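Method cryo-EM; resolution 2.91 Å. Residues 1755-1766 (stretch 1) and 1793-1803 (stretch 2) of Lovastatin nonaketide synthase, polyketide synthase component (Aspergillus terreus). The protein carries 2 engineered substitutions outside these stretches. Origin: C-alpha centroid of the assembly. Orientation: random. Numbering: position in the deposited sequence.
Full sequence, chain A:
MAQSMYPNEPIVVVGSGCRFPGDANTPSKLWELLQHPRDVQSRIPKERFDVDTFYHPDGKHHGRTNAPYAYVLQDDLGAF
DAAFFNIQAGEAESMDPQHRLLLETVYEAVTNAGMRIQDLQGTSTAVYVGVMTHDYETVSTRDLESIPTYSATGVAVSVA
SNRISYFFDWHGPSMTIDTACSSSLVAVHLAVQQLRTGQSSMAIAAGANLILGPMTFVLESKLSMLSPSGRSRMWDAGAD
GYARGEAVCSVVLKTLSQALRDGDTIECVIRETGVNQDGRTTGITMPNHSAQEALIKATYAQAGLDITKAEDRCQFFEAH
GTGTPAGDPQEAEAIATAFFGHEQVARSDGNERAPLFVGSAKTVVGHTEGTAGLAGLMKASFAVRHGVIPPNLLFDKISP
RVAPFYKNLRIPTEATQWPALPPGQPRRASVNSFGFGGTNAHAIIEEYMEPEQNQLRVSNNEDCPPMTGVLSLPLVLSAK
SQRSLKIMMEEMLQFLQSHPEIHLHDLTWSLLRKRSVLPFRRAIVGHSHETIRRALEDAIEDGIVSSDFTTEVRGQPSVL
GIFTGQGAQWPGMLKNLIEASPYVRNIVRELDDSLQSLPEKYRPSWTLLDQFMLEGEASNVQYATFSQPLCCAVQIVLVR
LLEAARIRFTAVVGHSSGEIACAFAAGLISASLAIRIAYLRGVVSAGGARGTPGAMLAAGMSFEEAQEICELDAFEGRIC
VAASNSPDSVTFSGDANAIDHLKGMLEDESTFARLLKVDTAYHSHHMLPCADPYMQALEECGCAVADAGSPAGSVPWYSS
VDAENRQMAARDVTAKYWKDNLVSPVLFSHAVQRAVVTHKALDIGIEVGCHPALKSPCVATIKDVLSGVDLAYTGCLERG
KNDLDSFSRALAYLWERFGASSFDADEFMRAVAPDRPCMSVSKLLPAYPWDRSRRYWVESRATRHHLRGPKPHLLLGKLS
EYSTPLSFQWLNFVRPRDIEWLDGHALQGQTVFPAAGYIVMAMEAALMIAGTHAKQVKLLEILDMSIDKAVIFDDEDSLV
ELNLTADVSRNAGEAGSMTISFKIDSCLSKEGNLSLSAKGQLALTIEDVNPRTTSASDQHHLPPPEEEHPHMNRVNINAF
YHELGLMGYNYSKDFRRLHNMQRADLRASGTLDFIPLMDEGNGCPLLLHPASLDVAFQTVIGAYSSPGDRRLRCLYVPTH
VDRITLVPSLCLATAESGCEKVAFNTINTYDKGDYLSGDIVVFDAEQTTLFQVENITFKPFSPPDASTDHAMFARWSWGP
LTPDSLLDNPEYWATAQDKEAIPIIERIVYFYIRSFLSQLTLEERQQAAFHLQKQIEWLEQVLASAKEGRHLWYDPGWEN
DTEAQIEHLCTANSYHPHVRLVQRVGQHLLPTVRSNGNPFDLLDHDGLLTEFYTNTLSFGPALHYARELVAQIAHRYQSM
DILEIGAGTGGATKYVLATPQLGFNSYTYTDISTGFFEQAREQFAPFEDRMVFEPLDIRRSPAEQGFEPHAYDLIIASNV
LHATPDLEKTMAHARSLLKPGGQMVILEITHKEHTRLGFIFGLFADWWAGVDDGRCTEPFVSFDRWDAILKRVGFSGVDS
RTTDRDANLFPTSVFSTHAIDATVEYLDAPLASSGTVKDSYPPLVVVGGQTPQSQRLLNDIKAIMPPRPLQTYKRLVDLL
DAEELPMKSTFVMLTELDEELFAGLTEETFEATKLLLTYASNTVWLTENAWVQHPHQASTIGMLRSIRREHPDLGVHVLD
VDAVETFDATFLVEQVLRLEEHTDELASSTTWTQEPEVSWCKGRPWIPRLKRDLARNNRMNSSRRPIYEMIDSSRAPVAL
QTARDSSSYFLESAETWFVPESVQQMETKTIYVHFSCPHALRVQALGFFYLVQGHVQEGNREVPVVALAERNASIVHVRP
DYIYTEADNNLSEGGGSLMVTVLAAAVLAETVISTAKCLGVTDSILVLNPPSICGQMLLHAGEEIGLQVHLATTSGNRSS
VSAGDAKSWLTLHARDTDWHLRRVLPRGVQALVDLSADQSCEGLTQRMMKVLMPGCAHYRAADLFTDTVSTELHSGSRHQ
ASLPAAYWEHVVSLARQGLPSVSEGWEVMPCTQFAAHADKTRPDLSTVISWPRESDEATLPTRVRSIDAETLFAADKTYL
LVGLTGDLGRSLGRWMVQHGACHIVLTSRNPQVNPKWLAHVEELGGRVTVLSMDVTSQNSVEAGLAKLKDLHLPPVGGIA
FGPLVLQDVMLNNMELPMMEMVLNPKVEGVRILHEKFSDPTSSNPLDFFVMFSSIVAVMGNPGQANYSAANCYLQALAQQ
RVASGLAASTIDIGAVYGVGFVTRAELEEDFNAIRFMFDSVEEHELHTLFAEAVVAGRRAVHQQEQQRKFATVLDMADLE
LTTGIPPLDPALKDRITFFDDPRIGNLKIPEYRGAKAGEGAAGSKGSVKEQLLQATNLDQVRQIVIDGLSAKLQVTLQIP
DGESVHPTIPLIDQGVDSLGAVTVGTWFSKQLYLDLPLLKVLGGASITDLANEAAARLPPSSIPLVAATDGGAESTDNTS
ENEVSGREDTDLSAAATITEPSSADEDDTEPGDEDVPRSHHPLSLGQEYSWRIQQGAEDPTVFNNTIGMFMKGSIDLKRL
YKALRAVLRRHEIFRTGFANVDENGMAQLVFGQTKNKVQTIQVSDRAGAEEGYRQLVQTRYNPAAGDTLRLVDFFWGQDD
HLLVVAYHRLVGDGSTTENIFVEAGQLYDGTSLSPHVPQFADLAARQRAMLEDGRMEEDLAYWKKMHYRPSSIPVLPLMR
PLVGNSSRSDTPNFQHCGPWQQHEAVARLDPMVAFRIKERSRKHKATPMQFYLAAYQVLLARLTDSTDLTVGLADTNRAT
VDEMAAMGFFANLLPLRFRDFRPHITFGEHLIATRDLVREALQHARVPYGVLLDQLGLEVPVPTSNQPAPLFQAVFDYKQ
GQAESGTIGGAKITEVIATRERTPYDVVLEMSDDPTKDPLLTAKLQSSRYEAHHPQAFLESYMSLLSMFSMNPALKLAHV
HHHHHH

Stretch 1 1755-1766: GVHVLDVDAVET
Stretch 2 (1793-1803) TQEPEVSWCKG

The apolar centre of the contact lies on the sheet face that carries Leu-1759, Val-1761, Val-1798 and Trp-1800. Leu-1759 has chi1 at -128°, between wells, and chi2 t. This brings Leu-1759 CD2 within 4.0 Å of Val-1798 CG1 and 4.0 Å of Trp-1800 CB. Val-1798 is t. Val-1761, also t, places CG1 3.6 Å from Trp-1800 CD1. Trp-1800 has chi1 t and chi2 -88°, and it loses more area to the other stretch than any other residue, 108 Å². Its indole spans from Val-1761 to Thr-1766. The two stretches together bury 688 Å².

Beneath these side chains run two parallel strands, 1755-1761 and one that ends at Cys-1801. Their axes approach to 4.2 Å and cross at -18°. Leu-1759 pairs with Val-1798, Asp-1760 with Ser-1799 and Val-1761 with Trp-1800, at CA-CA distances of 4.8, 4.3 and 4.4 Å. Backbone angles are extended, with phi/psi of -124/107 at Leu-1759 and -112/156 at Val-1798.

The hydrogen bonds alternate between the strands, as parallel pairing requires. Val-1798 N donates to Val-1758 O at 2.8 Å, and Asp-1760 N to Val-1798 O at 3.0 Å. Trp-1800 N to Asp-1760 O is very short, 2.4 Å. Asp-1762 N reaches Trp-1800 O at 2.9 Å. At the start of the pairing, the bond from Val-1758 N to Pro-1796 O is weak, 3.4 Å. CA-H...O contacts fill in between, such as Leu-1759 CA to Val-1798 O at 3.2 Å.

The face with Val-1758, Asp-1760, Glu-1797 and Ser-1799 is more polar. Val-1758 (m) packs CG2 3.5 Å from Glu-1797 CB, using the aliphatic part of that side chain. Asp-1760 (t) and Glu-1797 (m, t) are buried, but their carboxylates are hydrogen-bonded elsewhere in the structure.

At one edge His-1757 (m, chi2 -117°) extends its ring along the backbone of the other stretch. His-1757 ND1 lies 3.0 Å from Glu-1795 O, and His-1757 CE1 lies 3.0 Å from Gln-1794 O, near the ring plane. Glu-1795 has phi/psi 68/65.

At the other edge Asp-1762 leaves the strand at -61/-29 and points toward stretch 2. Its p rotamer lets Asp-1762 OD2 accept from Lys-1802 N at 2.9 Å, so a short acidic side chain continues the ladder. Lys-1802 has phi/psi 54/33, and its CB points away. A type I turn from Ala-1763 to Thr-1766 follows. Thr-1766 (p) closes it, with Thr-1766 OG1 donating to Ala-1763 O at 2.7 Å. Thr-1766 O lies 3.2 Å from Trp-1800 NE1.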

# COMPACT_ATOMS: atom_id res chain seq x y z
N GLY A 1755 -46.64 57.32 25.55
CA GLY A 1755 -45.33 57.94 25.61
C GLY A 1755 -44.83 58.01 27.03
O GLY A 1755 -45.51 58.55 27.91
N VAL A 1756 -43.64 57.48 27.28
CA VAL A 1756 -43.05 57.44 28.61
C VAL A 1756 -41.70 58.12 28.56
O VAL A 1756 -40.85 57.77 27.72
CB VAL A 1756 -42.91 55.99 29.12
CG1 VAL A 1756 -42.07 55.95 30.38
CG2 VAL A 1756 -44.28 55.38 29.37
N HIS A 1757 -41.48 59.09 29.45
CA HIS A 1757 -40.20 59.76 29.56
C HIS A 1757 -39.80 59.86 31.02
O HIS A 1757 -40.64 59.99 31.91
CB HIS A 1757 -40.25 61.15 28.93
CG HIS A 1757 -40.55 61.14 27.47
ND1 HIS A 1757 -39.66 61.59 26.52
CD2 HIS A 1757 -41.64 60.72 26.79
CE1 HIS A 1757 -40.20 61.46 25.32
NE2 HIS A 1757 -41.40 60.93 25.45
N VAL A 1758 -38.49 59.80 31.26
CA VAL A 1758 -37.93 59.94 32.60
C VAL A 1758 -36.76 60.92 32.52
O VAL A 1758 -35.94 60.84 31.60
CB VAL A 1758 -37.47 58.59 33.18
CG1 VAL A 1758 -38.56 57.54 33.01
CG2 VAL A 1758 -36.18 58.13 32.53
N LEU A 1759 -36.71 61.83 33.47
CA LEU A 1759 -35.68 62.87 33.53
C LEU A 1759 -34.98 62.76 34.87
O LEU A 1759 -35.55 63.11 35.91
CB LEU A 1759 -36.29 64.25 33.33
CG LEU A 1759 -35.64 65.11 32.24
CD1 LEU A 1759 -36.49 66.34 31.97
CD2 LEU A 1759 -34.23 65.50 32.64
N ASP A 1760 -33.74 62.27 34.86
CA ASP A 1760 -32.95 62.11 36.07
C ASP A 1760 -32.05 63.33 36.23
O ASP A 1760 -31.23 63.62 35.36
CB ASP A 1760 -32.12 60.83 36.01
CG ASP A 1760 -31.45 60.51 37.34
OD1 ASP A 1760 -31.79 61.17 38.34
OD2 ASP A 1760 -30.60 59.61 37.37
N VAL A 1761 -32.20 64.04 37.35
CA VAL A 1761 -31.48 65.27 37.62
C VAL A 1761 -30.56 65.02 38.80
O VAL A 1761 -31.02 64.68 39.89
CB VAL A 1761 -32.45 66.43 37.91
CG1 VAL A 1761 -31.70 67.75 37.97
CG2 VAL A 1761 -33.54 66.48 36.85
N ASP A 1762 -29.25 65.19 38.57
CA ASP A 1762 -28.30 65.05 39.66
C ASP A 1762 -28.55 66.05 40.77
O ASP A 1762 -28.25 65.77 41.94
CB ASP A 1762 -26.87 65.20 39.13
CG ASP A 1762 -26.65 66.52 38.42
OD1 ASP A 1762 -27.63 67.29 38.28
OD2 ASP A 1762 -25.51 66.79 38.00
N ALA A 1763 -29.10 67.22 40.44
CA ALA A 1763 -29.45 68.23 41.44
C ALA A 1763 -30.64 69.01 40.91
O ALA A 1763 -30.52 69.72 39.91
CB ALA A 1763 -28.27 69.15 41.72
N VAL A 1764 -31.79 68.87 41.58
CA VAL A 1764 -33.01 69.51 41.10
C VAL A 1764 -32.87 71.02 41.08
O VAL A 1764 -33.43 71.69 40.21
CB VAL A 1764 -34.21 69.07 41.97
CG1 VAL A 1764 -35.45 69.86 41.59
CG2 VAL A 1764 -34.46 67.58 41.81
N GLU A 1765 -32.12 71.58 42.03
CA GLU A 1765 -31.97 73.03 42.09
C GLU A 1765 -31.33 73.60 40.84
O GLU A 1765 -31.45 74.80 40.58
CB GLU A 1765 -31.15 73.43 43.32
CG GLU A 1765 -29.78 72.78 43.41
CD GLU A 1765 -29.81 71.45 44.14
OE1 GLU A 1765 -30.91 70.88 44.30
OE2 GLU A 1765 -28.73 70.98 44.56
N THR A 1766 -30.64 72.77 40.05
CA THR A 1766 -29.97 73.21 38.84
C THR A 1766 -30.78 72.93 37.58
O THR A 1766 -30.27 73.09 36.47
CB THR A 1766 -28.60 72.53 38.72
OG1 THR A 1766 -28.78 71.14 38.40
CG2 THR A 1766 -27.83 72.66 40.02
N THR A 1793 -35.78 62.28 17.48
CA THR A 1793 -36.12 61.06 18.19
C THR A 1793 -36.89 61.37 19.47
O THR A 1793 -36.92 62.51 19.94
CB THR A 1793 -34.87 60.25 18.51
OG1 THR A 1793 -33.89 60.44 17.48
CG2 THR A 1793 -35.20 58.77 18.60
N GLN A 1794 -37.49 60.33 20.04
CA GLN A 1794 -38.45 60.52 21.11
C GLN A 1794 -37.80 61.12 22.36
O GLN A 1794 -38.38 62.00 23.00
CB GLN A 1794 -39.13 59.20 21.45
CG GLN A 1794 -40.60 59.33 21.83
CD GLN A 1794 -41.46 59.86 20.69
OE1 GLN A 1794 -42.31 60.73 20.89
NE2 GLN A 1794 -41.24 59.35 19.49
N GLU A 1795 -36.59 60.68 22.70
CA GLU A 1795 -35.75 60.84 23.88
C GLU A 1795 -36.39 60.11 25.06
O GLU A 1795 -36.80 60.74 26.04
CB GLU A 1795 -35.56 62.32 24.21
CG GLU A 1795 -35.06 63.15 23.05
CD GLU A 1795 -35.10 64.64 23.35
OE1 GLU A 1795 -35.55 65.02 24.45
OE2 GLU A 1795 -34.68 65.43 22.47
N PRO A 1796 -36.50 58.78 25.00
CA PRO A 1796 -37.28 58.06 26.01
C PRO A 1796 -36.80 58.27 27.44
O PRO A 1796 -37.63 58.29 28.36
CB PRO A 1796 -37.13 56.59 25.59
CG PRO A 1796 -35.84 56.55 24.86
CD PRO A 1796 -35.76 57.85 24.12
N GLU A 1797 -35.50 58.41 27.66
CA GLU A 1797 -34.97 58.56 29.01
C GLU A 1797 -33.80 59.53 28.99
O GLU A 1797 -32.75 59.23 28.42
CB GLU A 1797 -34.53 57.20 29.57
CG GLU A 1797 -35.65 56.18 29.65
CD GLU A 1797 -35.22 54.88 30.30
OE1 GLU A 1797 -34.03 54.77 30.66
OE2 GLU A 1797 -36.06 53.98 30.45
N VAL A 1798 -33.99 60.68 29.63
CA VAL A 1798 -32.99 61.74 29.67
C VAL A 1798 -32.47 61.85 31.10
O VAL A 1798 -33.14 61.48 32.06
CB VAL A 1798 -33.57 63.08 29.19
CG1 VAL A 1798 -32.53 64.17 29.24
CG2 VAL A 1798 -34.13 62.93 27.78
N SER A 1799 -31.25 62.38 31.22
CA SER A 1799 -30.62 62.61 32.52
C SER A 1799 -29.99 64.00 32.51
O SER A 1799 -29.19 64.31 31.63
CB SER A 1799 -29.57 61.55 32.82
OG SER A 1799 -28.90 61.82 34.04
N TRP A 1800 -30.35 64.81 33.50
CA TRP A 1800 -29.81 66.16 33.63
C TRP A 1800 -28.60 66.10 34.56
O TRP A 1800 -28.75 65.91 35.77
CB TRP A 1800 -30.86 67.13 34.16
CG TRP A 1800 -30.39 68.55 34.21
CD1 TRP A 1800 -29.73 69.15 35.24
CD2 TRP A 1800 -30.53 69.54 33.19
NE1 TRP A 1800 -29.46 70.46 34.92
CE2 TRP A 1800 -29.94 70.72 33.67
CE3 TRP A 1800 -31.11 69.54 31.91
CZ2 TRP A 1800 -29.91 71.90 32.92
CZ3 TRP A 1800 -31.07 70.70 31.17
CH2 TRP A 1800 -30.48 71.87 31.68
N CYS A 1801 -27.41 66.26 33.99
CA CYS A 1801 -26.17 66.17 34.74
C CYS A 1801 -25.28 67.35 34.40
O CYS A 1801 -25.19 67.76 33.23
CB CYS A 1801 -25.44 64.86 34.43
SG CYS A 1801 -26.51 63.41 34.41
N LYS A 1802 -24.63 67.91 35.42
CA LYS A 1802 -23.71 69.02 35.24
C LYS A 1802 -24.37 70.17 34.48
O LYS A 1802 -23.72 70.89 33.71
CB LYS A 1802 -22.44 68.56 34.52
CG LYS A 1802 -21.71 67.43 35.23
CD LYS A 1802 -20.45 67.01 34.48
CE LYS A 1802 -19.74 65.89 35.21
NZ LYS A 1802 -18.48 65.48 34.52
N GLY A 1803 -25.67 70.36 34.69
CA GLY A 1803 -26.37 71.45 34.06
C GLY A 1803 -26.68 71.26 32.60
O GLY A 1803 -26.99 72.23 31.91